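Local coordinates for protein putative Glycerophosphoryl diester phosphodiesterase (Silicibacter pomeroyi, PDB 3L12) that is a putative member of the glycerophosphoryl diester phosphodiesterase family, a TIM-barrel protein that holds a magnesium ion in this model, at residues G28-N33 with D117-T122; N66-N71 with E86-E91; A143-L148 with E180-M185; V184-D189 with S206-L211; N277-I282 with P298-R303. One frame throughout, in Å; residues are numbered along the deposited sequence. Where two conformers were deposited one is given.

Contact 1 (G28-N33 with D117-T122)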
# COMPACT_ATOMS: atom_id res chain seq x y z
N GLY A 28 -3.36 -4.01 6.89
CA GLY A 28 -2.27 -3.16 7.41
C GLY A 28 -1.90 -1.94 6.59
O GLY A 28 -1.24 -1.05 7.12
N VAL A 29 -2.30 -1.88 5.30
CA VAL A 29 -1.94 -0.85 4.35
C VAL A 29 -3.12 0.06 3.87
O VAL A 29 -2.98 1.25 3.71
CB VAL A 29 -1.22 -1.47 3.09
CG1 VAL A 29 -0.67 -0.34 2.17
CG2 VAL A 29 -0.13 -2.50 3.56
N MSE A 30 -4.27 -0.56 3.63
CA MSE A 30 -5.44 0.04 3.13
C MSE A 30 -6.67 -0.36 3.92
O MSE A 30 -6.68 -1.40 4.51
CB MSE A 30 -5.68 -0.39 1.67
CG MSE A 30 -4.65 0.24 0.76
SE MSE A 30 -4.76 2.12 0.39
CE MSE A 30 -6.16 2.03 -0.96
N PRO A 31 -7.68 0.52 3.99
CA PRO A 31 -8.93 0.16 4.68
C PRO A 31 -9.40 -1.22 4.26
O PRO A 31 -9.49 -1.54 3.06
CB PRO A 31 -9.92 1.27 4.25
CG PRO A 31 -9.25 1.96 3.21
CD PRO A 31 -7.77 1.86 3.38
N GLU A 32 -9.77 -1.99 5.25
CA GLU A 32 -10.11 -3.37 5.00
C GLU A 32 -11.38 -3.56 4.21
O GLU A 32 -12.29 -2.76 4.28
CB GLU A 32 -10.26 -4.07 6.34
CG GLU A 32 -11.51 -3.62 7.16
CD GLU A 32 -11.49 -4.18 8.55
OE1 GLU A 32 -10.67 -3.67 9.36
OE2 GLU A 32 -12.27 -5.10 8.81
N ASN A 33 -11.47 -4.67 3.49
CA ASN A 33 -12.69 -5.02 2.77
C ASN A 33 -13.24 -3.90 1.86
O ASN A 33 -14.49 -3.72 1.68
CB ASN A 33 -13.72 -5.58 3.75
CG ASN A 33 -13.44 -7.00 4.15
OD1 ASN A 33 -12.94 -7.78 3.34
ND2 ASN A 33 -13.83 -7.38 5.38
N ASP A 117 -0.50 2.45 10.34
CA ASP A 117 0.07 2.86 9.09
C ASP A 117 -0.86 2.75 7.90
O ASP A 117 -0.53 3.13 6.77
CB ASP A 117 1.34 2.05 8.83
CG ASP A 117 2.47 2.34 9.80
OD1 ASP A 117 2.42 3.26 10.67
OD2 ASP A 117 3.44 1.56 9.63
N GLN A 118 -2.10 2.37 8.16
CA GLN A 118 -3.11 2.21 7.13
C GLN A 118 -3.50 3.58 6.62
O GLN A 118 -3.76 4.48 7.40
CB GLN A 118 -4.33 1.50 7.74
CG GLN A 118 -5.45 1.29 6.74
CD GLN A 118 -6.72 0.83 7.42
OE1 GLN A 118 -7.60 1.64 7.61
NE2 GLN A 118 -6.88 -0.50 7.68
N ALA A 119 -3.57 3.72 5.30
CA ALA A 119 -4.02 4.94 4.68
C ALA A 119 -5.41 5.33 5.17
O ALA A 119 -6.21 4.48 5.53
CB ALA A 119 -4.04 4.80 3.16
N PHE A 120 -5.66 6.63 5.17
CA PHE A 120 -6.92 7.14 5.71
C PHE A 120 -7.67 7.79 4.58
O PHE A 120 -7.32 8.91 4.17
CB PHE A 120 -6.70 8.13 6.88
CG PHE A 120 -7.98 8.49 7.57
CD1 PHE A 120 -8.43 7.70 8.61
CD2 PHE A 120 -8.73 9.58 7.17
CE1 PHE A 120 -9.64 7.99 9.25
CE2 PHE A 120 -9.96 9.88 7.81
CZ PHE A 120 -10.38 9.08 8.86
N LEU A 121 -8.71 7.08 4.11
CA LEU A 121 -9.51 7.48 2.99
C LEU A 121 -10.90 7.94 3.46
O LEU A 121 -11.39 7.43 4.44
CB LEU A 121 -9.67 6.31 1.97
CG LEU A 121 -8.42 5.68 1.34
CD1 LEU A 121 -8.74 4.50 0.34
CD2 LEU A 121 -7.61 6.81 0.64
N THR A 122 -11.51 8.81 2.65
CA THR A 122 -12.86 9.34 2.92
C THR A 122 -13.70 9.13 1.65
O THR A 122 -13.18 9.21 0.51
CB THR A 122 -12.76 10.80 3.37
OG1 THR A 122 -12.04 10.90 4.61
CG2 THR A 122 -14.16 11.42 3.51
O HOH W 1 -0.85 -0.48 9.76
O HOH W 2 -0.58 2.75 4.07
O HOH W 3 -9.58 -1.39 8.22
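In this TIM-barrel protein, residues 28-33 lie in the loop from strand 19-23 to helix 35-43, and residues 117-122 cross it as a second loop. Gln118 has the largest share of the buried surface. CG lies anti to the backbone N (chi1 180°) and the chain stays extended, so it runs obliquely across Pro31. CB is 4.1 Å from Gly28 O, CG is 3.5 Å from Met30 C, and CD is 3.6 Å from Pro31 N, so the methylenes follow the Met30-Pro31 peptide. At the tip OE1 rests 3.5 Å from Pro31 CA, while NE2 is gripped twice, by the carbonyl of Arg27 and by a water that also bonds Glu32 N and Glu32 OE1; Tyr111 OH bonds Glu32 OE1 too. The backbones meet through one nearly straight bond, Ala119 N to Val29 O (3.0 Å, 171° at the hydrogen), with the donor above the carbonyl plane. Ala44 and Val29 of the second subunit pack on Leu121 and Val29. Selenomethionine Met30, bent at chi2 and chi3, turns its end toward Ala119 and Leu121: SE touches Ala119 CB at 3.9 Å, and CE lies 3.8 Å from Leu121 CD1.

Contact 2 (N66-N71 with E86-E91)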
# COMPACT_ATOMS: atom_id res chain seq x y z
N ASN A 66 -17.90 -8.28 9.97
CA ASN A 66 -18.82 -8.75 10.99
C ASN A 66 -20.29 -8.41 10.74
O ASN A 66 -20.66 -7.57 9.93
CB ASN A 66 -18.39 -8.15 12.32
CG ASN A 66 -18.98 -8.87 13.49
OD1 ASN A 66 -19.27 -10.09 13.41
ND2 ASN A 66 -19.24 -8.12 14.57
N HIS A 67 -21.15 -9.17 11.43
CA HIS A 67 -22.61 -9.02 11.31
C HIS A 67 -23.12 -7.74 12.00
O HIS A 67 -24.31 -7.43 11.90
CB HIS A 67 -23.32 -10.30 11.77
CG HIS A 67 -22.77 -10.84 13.03
ND1 HIS A 67 -22.81 -10.14 14.21
CD2 HIS A 67 -22.11 -12.00 13.29
CE1 HIS A 67 -22.24 -10.85 15.17
NE2 HIS A 67 -21.79 -11.98 14.63
N HIS A 68 -22.24 -7.04 12.73
CA HIS A 68 -22.49 -5.71 13.26
C HIS A 68 -21.36 -4.77 12.78
O HIS A 68 -20.24 -5.23 12.52
CB HIS A 68 -22.55 -5.72 14.77
CG HIS A 68 -23.80 -6.35 15.32
ND1 HIS A 68 -24.05 -7.71 15.28
CD2 HIS A 68 -24.86 -5.80 15.98
CE1 HIS A 68 -25.23 -7.95 15.84
NE2 HIS A 68 -25.73 -6.81 16.29
N LEU A 69 -21.66 -3.49 12.65
CA LEU A 69 -20.69 -2.50 12.20
C LEU A 69 -19.92 -1.93 13.39
O LEU A 69 -20.49 -1.55 14.41
CB LEU A 69 -21.34 -1.38 11.41
CG LEU A 69 -22.10 -1.79 10.14
CD1 LEU A 69 -22.70 -0.58 9.40
CD2 LEU A 69 -21.23 -2.65 9.18
N ALA A 70 -18.60 -1.87 13.28
CA ALA A 70 -17.76 -1.42 14.41
C ALA A 70 -17.55 0.09 14.36
O ALA A 70 -17.20 0.61 13.29
CB ALA A 70 -16.37 -2.13 14.36
N ASN A 71 -17.66 0.75 15.49
CA ASN A 71 -17.45 2.20 15.61
C ASN A 71 -16.02 2.60 15.26
O ASN A 71 -15.82 3.68 14.72
CB ASN A 71 -17.76 2.69 17.01
CG ASN A 71 -19.23 2.56 17.37
OD1 ASN A 71 -20.07 2.31 16.51
ND2 ASN A 71 -19.52 2.75 18.62
N GLU A 86 -23.46 -1.06 18.53
CA GLU A 86 -23.20 -1.42 17.16
C GLU A 86 -24.47 -1.77 16.44
O GLU A 86 -25.38 -2.38 17.01
CB GLU A 86 -22.21 -2.59 17.08
CG GLU A 86 -20.82 -2.24 17.49
CD GLU A 86 -19.78 -3.36 17.30
OE1 GLU A 86 -20.10 -4.44 16.74
OE2 GLU A 86 -18.63 -3.14 17.70
N ARG A 87 -24.52 -1.39 15.17
CA ARG A 87 -25.68 -1.66 14.36
C ARG A 87 -25.60 -3.01 13.65
O ARG A 87 -24.55 -3.35 13.06
CB ARG A 87 -25.74 -0.57 13.33
CG ARG A 87 -25.92 0.82 13.92
CD ARG A 87 -25.97 1.88 12.77
NE ARG A 87 -25.72 3.21 13.34
CZ ARG A 87 -25.77 4.36 12.67
NH1 ARG A 87 -26.14 4.41 11.40
NH2 ARG A 87 -25.47 5.46 13.33
N GLN A 88 -26.71 -3.73 13.68
CA GLN A 88 -26.80 -5.08 13.13
C GLN A 88 -27.04 -4.99 11.63
O GLN A 88 -28.05 -4.46 11.16
CB GLN A 88 -27.92 -5.84 13.80
CG GLN A 88 -28.04 -7.30 13.41
CD GLN A 88 -29.25 -7.99 14.09
OE1 GLN A 88 -30.10 -7.35 14.69
NE2 GLN A 88 -29.34 -9.29 13.92
N VAL A 89 -26.13 -5.58 10.89
CA VAL A 89 -26.20 -5.48 9.42
C VAL A 89 -27.49 -6.09 8.83
O VAL A 89 -28.07 -5.53 7.89
CB VAL A 89 -24.90 -6.07 8.74
CG1 VAL A 89 -25.08 -6.23 7.23
CG2 VAL A 89 -23.63 -5.23 9.07
N ALA A 90 -27.94 -7.21 9.38
CA ALA A 90 -29.15 -7.92 8.92
C ALA A 90 -30.43 -7.09 9.10
O ALA A 90 -31.50 -7.45 8.56
CB ALA A 90 -29.29 -9.25 9.66
N GLU A 91 -30.35 -6.06 9.95
CA GLU A 91 -31.48 -5.15 10.18
C GLU A 91 -31.40 -3.83 9.40
O GLU A 91 -32.25 -2.98 9.60
CB GLU A 91 -31.60 -4.85 11.68
CG GLU A 91 -32.08 -6.07 12.50
CD GLU A 91 -33.55 -6.45 12.29
OE1 GLU A 91 -34.34 -5.63 11.73
OE2 GLU A 91 -33.98 -7.57 12.72
O HOH W 4 -18.35 -5.25 14.66
O HOH W 5 -26.28 -9.03 10.91
O HOH W 6 -22.51 0.29 14.24
O HOH W 7 -17.97 -0.69 18.01
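Two backbone hydrogen bonds frame the pair His68 and Gln88: Val89 N gives to His67 O at 2.8 Å, from above the carbonyl plane, and Leu69 N gives to Arg87 O at 2.9 Å, within that plane. Ring packing comes next. CG of His68 is anti to the carbonyl carbon (chi1 -72°), which lays the imidazole over Gln88; Gln88 CA sits 3.8 Å from the ring centroid in a CH-pi contact, and the plane of the Gln88 amide, its nitrogen bound by Asp153, is nearly parallel to the ring (4°). A hydrogen bond between His68 ND1 and His67 ND1 helps to hold the ring's rotation. The Leu69 and Val89 side chains cross at about a right angle, Leu69 CD2 3.5 Å from Val89 CG2. Glu86, extended, packs CG 3.2 Å from Leu69 O and OE1 3.4 Å from His68 CB. Waters bridge OE1 to Asn66 ND2 and His68 O, and OE2 to Asn71 N. The pattern is a lone antiparallel bridge, a non-hydrogen-bonded pair, tying together two parts of the long loop between strand 61-63 and helix 94-98.

Contact 3 (A143-L148 with E180-M185)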
# COMPACT_ATOMS: atom_id res chain seq x y z
N ALA A 143 -6.96 -13.02 -12.48
CA ALA A 143 -7.93 -12.93 -11.36
C ALA A 143 -7.39 -13.71 -10.18
O ALA A 143 -6.82 -14.77 -10.34
CB ALA A 143 -9.30 -13.47 -11.74
N PRO A 144 -7.53 -13.17 -8.96
CA PRO A 144 -7.03 -13.89 -7.80
C PRO A 144 -7.88 -15.07 -7.36
O PRO A 144 -9.06 -15.18 -7.73
CB PRO A 144 -7.10 -12.85 -6.70
CG PRO A 144 -8.15 -11.94 -7.14
CD PRO A 144 -8.15 -11.88 -8.61
N TYR A 145 -7.28 -15.92 -6.55
CA TYR A 145 -8.00 -16.98 -5.88
C TYR A 145 -8.72 -16.26 -4.74
O TYR A 145 -8.18 -15.30 -4.15
CB TYR A 145 -7.02 -18.06 -5.39
CG TYR A 145 -6.48 -18.79 -6.58
CD1 TYR A 145 -5.41 -18.31 -7.31
CD2 TYR A 145 -7.12 -19.92 -7.02
CE1 TYR A 145 -5.00 -18.97 -8.48
CE2 TYR A 145 -6.68 -20.58 -8.15
CZ TYR A 145 -5.63 -20.10 -8.86
OH TYR A 145 -5.26 -20.80 -9.99
N LEU A 146 -9.92 -16.73 -4.41
CA LEU A 146 -10.75 -16.10 -3.39
C LEU A 146 -11.11 -17.06 -2.25
O LEU A 146 -11.67 -18.14 -2.47
CB LEU A 146 -12.05 -15.64 -4.05
CG LEU A 146 -11.96 -14.76 -5.30
CD1 LEU A 146 -13.38 -14.47 -5.79
CD2 LEU A 146 -11.25 -13.47 -5.07
N LEU A 147 -10.77 -16.66 -1.04
CA LEU A 147 -11.13 -17.36 0.16
C LEU A 147 -12.29 -16.51 0.71
O LEU A 147 -12.10 -15.49 1.36
CB LEU A 147 -9.90 -17.37 1.07
CG LEU A 147 -9.79 -18.35 2.18
CD1 LEU A 147 -9.93 -19.85 1.68
CD2 LEU A 147 -8.47 -18.14 2.89
N LEU A 148 -13.50 -16.94 0.36
CA LEU A 148 -14.73 -16.20 0.65
C LEU A 148 -15.29 -16.67 1.97
O LEU A 148 -15.84 -17.78 2.11
CB LEU A 148 -15.68 -16.38 -0.53
CG LEU A 148 -16.95 -15.57 -0.57
CD1 LEU A 148 -17.51 -15.68 -1.98
CD2 LEU A 148 -17.99 -15.97 0.51
N GLU A 180 -16.50 -19.25 -10.30
CA GLU A 180 -16.36 -20.59 -9.74
C GLU A 180 -14.91 -21.12 -9.77
O GLU A 180 -14.47 -21.69 -8.81
CB GLU A 180 -17.28 -21.62 -10.40
CG GLU A 180 -18.76 -21.27 -10.36
CD GLU A 180 -19.23 -20.53 -11.61
OE1 GLU A 180 -18.46 -19.73 -12.20
OE2 GLU A 180 -20.37 -20.80 -12.02
N PRO A 181 -14.15 -20.89 -10.86
CA PRO A 181 -12.78 -21.46 -10.89
C PRO A 181 -11.78 -20.89 -9.91
O PRO A 181 -10.65 -21.43 -9.78
CB PRO A 181 -12.30 -21.14 -12.32
CG PRO A 181 -13.52 -20.97 -13.12
CD PRO A 181 -14.50 -20.31 -12.17
N ARG A 182 -12.16 -19.80 -9.25
CA ARG A 182 -11.29 -19.16 -8.27
C ARG A 182 -11.84 -19.12 -6.85
O ARG A 182 -11.12 -18.70 -5.93
CB ARG A 182 -11.10 -17.70 -8.69
CG ARG A 182 -10.26 -17.50 -9.95
CD ARG A 182 -8.83 -17.84 -9.67
NE ARG A 182 -8.01 -17.40 -10.78
CZ ARG A 182 -7.77 -18.13 -11.85
NH1 ARG A 182 -8.28 -19.34 -11.96
NH2 ARG A 182 -7.01 -17.64 -12.83
N THR A 183 -13.05 -19.60 -6.62
CA THR A 183 -13.69 -19.44 -5.32
C THR A 183 -13.68 -20.66 -4.40
O THR A 183 -14.01 -21.77 -4.80
CB THR A 183 -15.16 -19.02 -5.54
OG1 THR A 183 -15.20 -17.81 -6.32
CG2 THR A 183 -15.88 -18.82 -4.18
N VAL A 184 -13.34 -20.37 -3.15
CA VAL A 184 -13.36 -21.33 -2.08
C VAL A 184 -14.31 -20.85 -1.01
O VAL A 184 -14.21 -19.71 -0.56
CB VAL A 184 -11.95 -21.50 -1.46
CG1 VAL A 184 -11.97 -22.52 -0.31
CG2 VAL A 184 -10.96 -21.90 -2.52
N MSE A 185 -15.24 -21.70 -0.60
CA MSE A 185 -16.22 -21.38 0.42
C MSE A 185 -15.60 -21.67 1.79
O MSE A 185 -15.22 -22.78 2.07
CB MSE A 185 -17.50 -22.14 0.13
CG MSE A 185 -18.07 -21.83 -1.26
SE MSE A 185 -18.81 -20.08 -1.51
CE MSE A 185 -20.59 -20.44 -0.96
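The tight part of this contact is backbone to backbone. Leu146 N gives to Arg182 O at 2.8 Å, Val184 N to Leu146 O at 2.9 Å and Leu148 N to Val184 O at 3.0 Å; the last two bonds run nearly along the C=O axes. Around them the side chains are buried on both faces. Leu147 CD1 lies beside Val184 CG1 at 3.9 Å, pointing the same way, whereas Leu146, Leu148, Thr183 and Met185 occupy the other face, where helix 160-176 covers Leu148, Thr183 and Met185. That helix connects strands 145-150 and 183-187, parallel within 19° over the paired segments, into a beta-alpha-beta unit of the TIM barrel. Toward the strand starts the contact comes nearer to solvent: Tyr145 and Arg182 are partly exposed. Arg182, bent at chi2 (-70°), passes over the Tyr145 ring: CD stands 3.8 Å from the ring centroid, above its centre, and the guanidinium lies flat on the ring, planes 16° apart, as an off-centre cation-pi contact. Arg182 NE then reaches Ala143 O at 2.9 Å, with the oxygen in the guanidinium plane; Arg47 bonds the same oxygen. Pro144 O, buried 3.3 Å from Arg182 CD, has no hydrogen-bond partner in the model.

Contact 4 (V184-D189 with S206-L211)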
# COMPACT_ATOMS: atom_id res chain seq x y z
N VAL A 184 -13.34 -20.37 -3.15
CA VAL A 184 -13.36 -21.33 -2.08
C VAL A 184 -14.31 -20.85 -1.01
O VAL A 184 -14.21 -19.71 -0.56
CB VAL A 184 -11.95 -21.50 -1.46
CG1 VAL A 184 -11.97 -22.52 -0.31
CG2 VAL A 184 -10.96 -21.90 -2.52
N MSE A 185 -15.24 -21.70 -0.60
CA MSE A 185 -16.22 -21.38 0.42
C MSE A 185 -15.60 -21.67 1.79
O MSE A 185 -15.22 -22.78 2.07
CB MSE A 185 -17.50 -22.14 0.13
CG MSE A 185 -18.07 -21.83 -1.26
SE MSE A 185 -18.81 -20.08 -1.51
CE MSE A 185 -20.59 -20.44 -0.96
N HIS A 186 -15.53 -20.65 2.65
CA HIS A 186 -14.70 -20.63 3.86
C HIS A 186 -15.51 -20.14 5.05
O HIS A 186 -16.23 -19.15 4.91
CB HIS A 186 -13.53 -19.69 3.47
CG HIS A 186 -12.52 -19.36 4.51
ND1 HIS A 186 -11.55 -20.24 4.94
CD2 HIS A 186 -12.22 -18.16 5.08
CE1 HIS A 186 -10.74 -19.61 5.78
NE2 HIS A 186 -11.12 -18.35 5.88
N SER A 187 -15.41 -20.81 6.21
CA SER A 187 -16.18 -20.38 7.36
C SER A 187 -15.81 -21.02 8.67
O SER A 187 -15.29 -22.14 8.71
CB SER A 187 -17.69 -20.73 7.09
OG SER A 187 -18.58 -19.98 7.92
N PHE A 188 -16.15 -20.30 9.72
CA PHE A 188 -16.16 -20.86 11.06
C PHE A 188 -17.44 -21.68 11.25
O PHE A 188 -17.49 -22.52 12.12
CB PHE A 188 -16.17 -19.79 12.16
CG PHE A 188 -14.80 -19.27 12.52
CD1 PHE A 188 -13.96 -20.00 13.34
CD2 PHE A 188 -14.40 -18.05 12.08
CE1 PHE A 188 -12.72 -19.47 13.73
CE2 PHE A 188 -13.14 -17.54 12.46
CZ PHE A 188 -12.34 -18.26 13.27
N ASP A 189 -18.47 -21.39 10.48
CA ASP A 189 -19.82 -22.05 10.61
C ASP A 189 -19.74 -23.32 9.78
O ASP A 189 -20.02 -23.33 8.57
CB ASP A 189 -20.88 -21.06 10.10
CG ASP A 189 -22.30 -21.46 10.47
OD1 ASP A 189 -22.55 -22.66 10.57
OD2 ASP A 189 -23.14 -20.52 10.63
N SER A 206 -13.60 -24.77 3.05
CA SER A 206 -12.46 -24.46 3.92
C SER A 206 -12.95 -24.15 5.34
O SER A 206 -13.78 -23.29 5.54
CB SER A 206 -11.76 -23.25 3.33
OG SER A 206 -10.75 -22.76 4.17
N TYR A 207 -12.39 -24.87 6.31
CA TYR A 207 -12.84 -24.89 7.70
C TYR A 207 -11.90 -24.13 8.64
O TYR A 207 -10.76 -24.56 8.88
CB TYR A 207 -12.93 -26.35 8.14
CG TYR A 207 -14.14 -27.11 7.58
CD1 TYR A 207 -14.26 -27.42 6.22
CD2 TYR A 207 -15.15 -27.57 8.42
CE1 TYR A 207 -15.35 -28.13 5.73
CE2 TYR A 207 -16.27 -28.28 7.92
CZ TYR A 207 -16.38 -28.53 6.58
OH TYR A 207 -17.48 -29.20 6.06
N LEU A 208 -12.37 -22.98 9.09
CA LEU A 208 -11.67 -22.16 10.04
C LEU A 208 -11.76 -22.82 11.41
O LEU A 208 -12.82 -23.39 11.80
CB LEU A 208 -12.30 -20.77 10.17
CG LEU A 208 -11.96 -19.86 9.00
CD1 LEU A 208 -12.91 -18.66 8.83
CD2 LEU A 208 -10.52 -19.37 9.26
N SER A 209 -10.69 -22.67 12.18
CA SER A 209 -10.71 -23.08 13.59
C SER A 209 -9.84 -22.11 14.41
O SER A 209 -8.89 -21.49 13.89
CB SER A 209 -10.21 -24.52 13.77
OG SER A 209 -8.85 -24.62 13.37
N GLN A 210 -10.20 -21.95 15.67
CA GLN A 210 -9.43 -21.14 16.62
C GLN A 210 -9.72 -21.69 18.04
O GLN A 210 -10.87 -21.70 18.47
CB GLN A 210 -9.76 -19.67 16.50
CG GLN A 210 -8.94 -18.79 17.48
CD GLN A 210 -9.22 -17.36 17.32
OE1 GLN A 210 -10.37 -16.96 17.12
NE2 GLN A 210 -8.19 -16.54 17.42
N LEU A 211 -8.69 -22.16 18.73
CA LEU A 211 -8.88 -22.76 20.07
C LEU A 211 -9.21 -21.67 21.06
O LEU A 211 -8.75 -20.53 20.91
CB LEU A 211 -7.64 -23.51 20.50
CG LEU A 211 -7.26 -24.72 19.64
CD1 LEU A 211 -5.96 -25.33 20.13
CD2 LEU A 211 -8.32 -25.75 19.60
O HOH W 8 -14.98 -23.21 13.52
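Ser187 OG is gripped by two bonds: it accepts from Asp189 N at 2.9 Å, closing an ST turn, and gives to the carbonyl of Leu150 on the adjoining strand. Asp189 then caps the first turn of helix 190-199. Next to this turn, strands 183-187 and 205-209 run parallel, joined by that helix as a beta-alpha-beta unit of the barrel. Ser206 N donates a hydrogen bond to Met185 O at 2.7 Å in the carbonyl plane, Ser187 N donates one to Ser206 O at 3.0 Å almost along the C=O axis, and Leu208 N one to Ser187 O at 3.1 Å from above the carbonyl plane. Leu208 packs against two rings, crossing both at about a right angle. Its CB sits over the centre of the Phe188 ring, 3.6 Å from the centroid, while CD1 lies over one face of the His186 ring, 3.9 Å from that centroid and offset toward the rim. For His186, chi1 176° places the ring and chi2 75° turns ND1 to Ser206 OG, hydrogen-bonded at 2.8 Å. NE2 bonds an oxygen of an unknown ligand, so both ring nitrogens are engaged and the imidazole is fixed in rotation. The His186 side chain also touches Glu149, a magnesium ligand, and is about 6 Å from the ion; this carboxylate could stabilise positive charge on the imidazole, while the metal would probably act against it.

Contact 5 (N277-I282 with P298-R303)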
# COMPACT_ATOMS: atom_id res chain seq x y z
N ASN A 277 1.18 -11.74 11.18
CA ASN A 277 1.72 -10.42 10.92
C ASN A 277 3.11 -10.16 11.46
O ASN A 277 3.89 -9.46 10.84
CB ASN A 277 0.79 -9.36 11.51
CG ASN A 277 -0.58 -9.33 10.83
OD1 ASN A 277 -0.72 -9.76 9.66
ND2 ASN A 277 -1.59 -8.77 11.53
N GLU A 278 3.46 -10.70 12.62
CA GLU A 278 4.80 -10.39 13.16
C GLU A 278 5.85 -11.22 12.43
O GLU A 278 5.64 -12.40 12.12
CB GLU A 278 4.81 -10.68 14.64
CG GLU A 278 3.77 -9.87 15.40
CD GLU A 278 3.92 -8.36 15.22
OE1 GLU A 278 5.06 -7.89 15.14
OE2 GLU A 278 2.89 -7.63 15.08
N PRO A 279 7.00 -10.61 12.15
CA PRO A 279 8.04 -11.31 11.39
C PRO A 279 8.44 -12.68 11.90
O PRO A 279 8.58 -13.64 11.10
CB PRO A 279 9.20 -10.32 11.43
CG PRO A 279 8.62 -9.05 11.72
CD PRO A 279 7.31 -9.20 12.37
N GLU A 280 8.64 -12.84 13.21
CA GLU A 280 9.02 -14.14 13.76
C GLU A 280 7.89 -15.18 13.58
O GLU A 280 8.19 -16.36 13.50
CB GLU A 280 9.43 -14.06 15.25
CG GLU A 280 10.72 -13.26 15.60
CD GLU A 280 10.73 -12.69 17.06
OE1 GLU A 280 11.83 -12.55 17.66
OE2 GLU A 280 9.63 -12.38 17.59
N ASP A 281 6.63 -14.73 13.59
CA ASP A 281 5.47 -15.63 13.38
C ASP A 281 5.37 -16.04 11.92
O ASP A 281 5.18 -17.21 11.61
CB ASP A 281 4.18 -14.99 13.83
CG ASP A 281 4.14 -14.68 15.35
OD1 ASP A 281 4.82 -15.36 16.15
OD2 ASP A 281 3.42 -13.73 15.72
N ILE A 282 5.59 -15.09 11.04
CA ILE A 282 5.58 -15.39 9.57
C ILE A 282 6.64 -16.43 9.26
O ILE A 282 6.37 -17.47 8.64
CB ILE A 282 5.74 -14.12 8.74
CG1 ILE A 282 4.55 -13.18 8.94
CG2 ILE A 282 5.92 -14.45 7.25
CD1 ILE A 282 4.79 -11.74 8.45
N PRO A 298 0.95 -8.08 3.40
CA PRO A 298 1.49 -8.96 2.32
C PRO A 298 2.93 -8.63 1.93
O PRO A 298 3.71 -9.56 1.71
CB PRO A 298 0.54 -8.72 1.14
CG PRO A 298 -0.57 -7.92 1.63
CD PRO A 298 -0.31 -7.43 3.01
N GLY A 299 3.33 -7.35 1.87
CA GLY A 299 4.71 -7.05 1.50
C GLY A 299 5.68 -7.62 2.50
O GLY A 299 6.73 -8.12 2.12
N ARG A 300 5.41 -7.43 3.81
CA ARG A 300 6.24 -7.97 4.88
C ARG A 300 6.42 -9.46 4.71
O ARG A 300 7.54 -9.99 4.87
CB ARG A 300 5.57 -7.63 6.21
CG ARG A 300 6.34 -8.18 7.40
CD ARG A 300 5.60 -7.89 8.71
NE ARG A 300 5.48 -6.43 8.90
CZ ARG A 300 4.72 -5.87 9.84
NH1 ARG A 300 3.95 -6.62 10.65
NH2 ARG A 300 4.72 -4.56 9.99
N THR A 301 5.29 -10.14 4.42
CA THR A 301 5.28 -11.60 4.23
C THR A 301 6.07 -11.99 3.01
O THR A 301 6.89 -12.93 3.03
CB THR A 301 3.84 -12.10 4.19
OG1 THR A 301 3.20 -11.78 5.44
CG2 THR A 301 3.84 -13.64 4.02
N GLN A 302 5.85 -11.31 1.90
CA GLN A 302 6.64 -11.56 0.68
C GLN A 302 8.13 -11.46 0.95
O GLN A 302 8.91 -12.32 0.54
CB GLN A 302 6.29 -10.54 -0.38
CG GLN A 302 4.92 -10.68 -1.03
CD GLN A 302 4.49 -9.48 -1.87
OE1 GLN A 302 5.13 -8.40 -1.88
NE2 GLN A 302 3.38 -9.65 -2.57
N ARG A 303 8.54 -10.38 1.64
CA ARG A 303 9.97 -10.18 1.91
C ARG A 303 10.61 -11.28 2.77
O ARG A 303 11.75 -11.69 2.53
CB ARG A 303 10.18 -8.79 2.47
CG ARG A 303 10.04 -7.73 1.40
CD ARG A 303 11.30 -7.63 0.45
NE ARG A 303 12.44 -7.26 1.29
CZ ARG A 303 12.69 -6.03 1.72
NH1 ARG A 303 12.10 -4.97 1.16
NH2 ARG A 303 13.60 -5.87 2.66
O HOH W 9 2.16 -5.98 12.90
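Arg300, Ile282 and Thr301 bury most of this contact. Arg300 leaves its helix with CG anti to the backbone N (chi1 179°), stays extended, and bends at chi3 (-62°) so that NH1 reaches Asn277 O at 2.8 Å. The oxygen lies in the guanidinium plane, but the donor stands above the plane of the carbonyl. Arg300 NH1 also gives to a water 2.9 Å away, which bonds Glu278 OE2, so the opposite charges meet through solvent. NE forms a salt bridge with Asp117 of the second subunit, and the guanidinium makes a cation-pi contact with Tyr297. Next to the Arg300 methylenes, Ile282 CD1 lies 3.9 Å from Arg300 CD and 3.4 Å from Thr301 OG1, and Ile282 CG2 is 3.9 Å from Thr301 CG2. Thr301 OG1 itself is occupied by Tyr297 O and Thr295 OG1. Ile304, further along helix 298-307, extends the apolar seam to Ile282 and Pro279. The contact brings the first turns of helices 279-288 and 298-307 against each other, with strand 292-295 of the barrel connecting them in sequence.

Contacts 3 and 4 are continuous: they share Val184 and Met185 on strand 183-187, the middle of three neighbouring barrel strands. Leu148 O, 2.9 Å from His186 N, probably accepts a hydrogen bond from it, and Leu147 CD1 lies 3.7 Å from His186 ND1. Both contacts lie near the magnesium site of Glu50, Asp52 and Glu149, the side chains of His186 and Leu147 being about 6 and 8 Å from the magnesium ion. In contact 1 the side chain of Glu32 is about 8 Å from the magnesium ion, and Asn33 ND2 hydrogen-bonds the metal ligand Asp52. In contact 2 the side chain of Asn66 is about 9 Å from the magnesium ion. Contacts 1 and 5, centres about 18 Å apart, both face the second subunit.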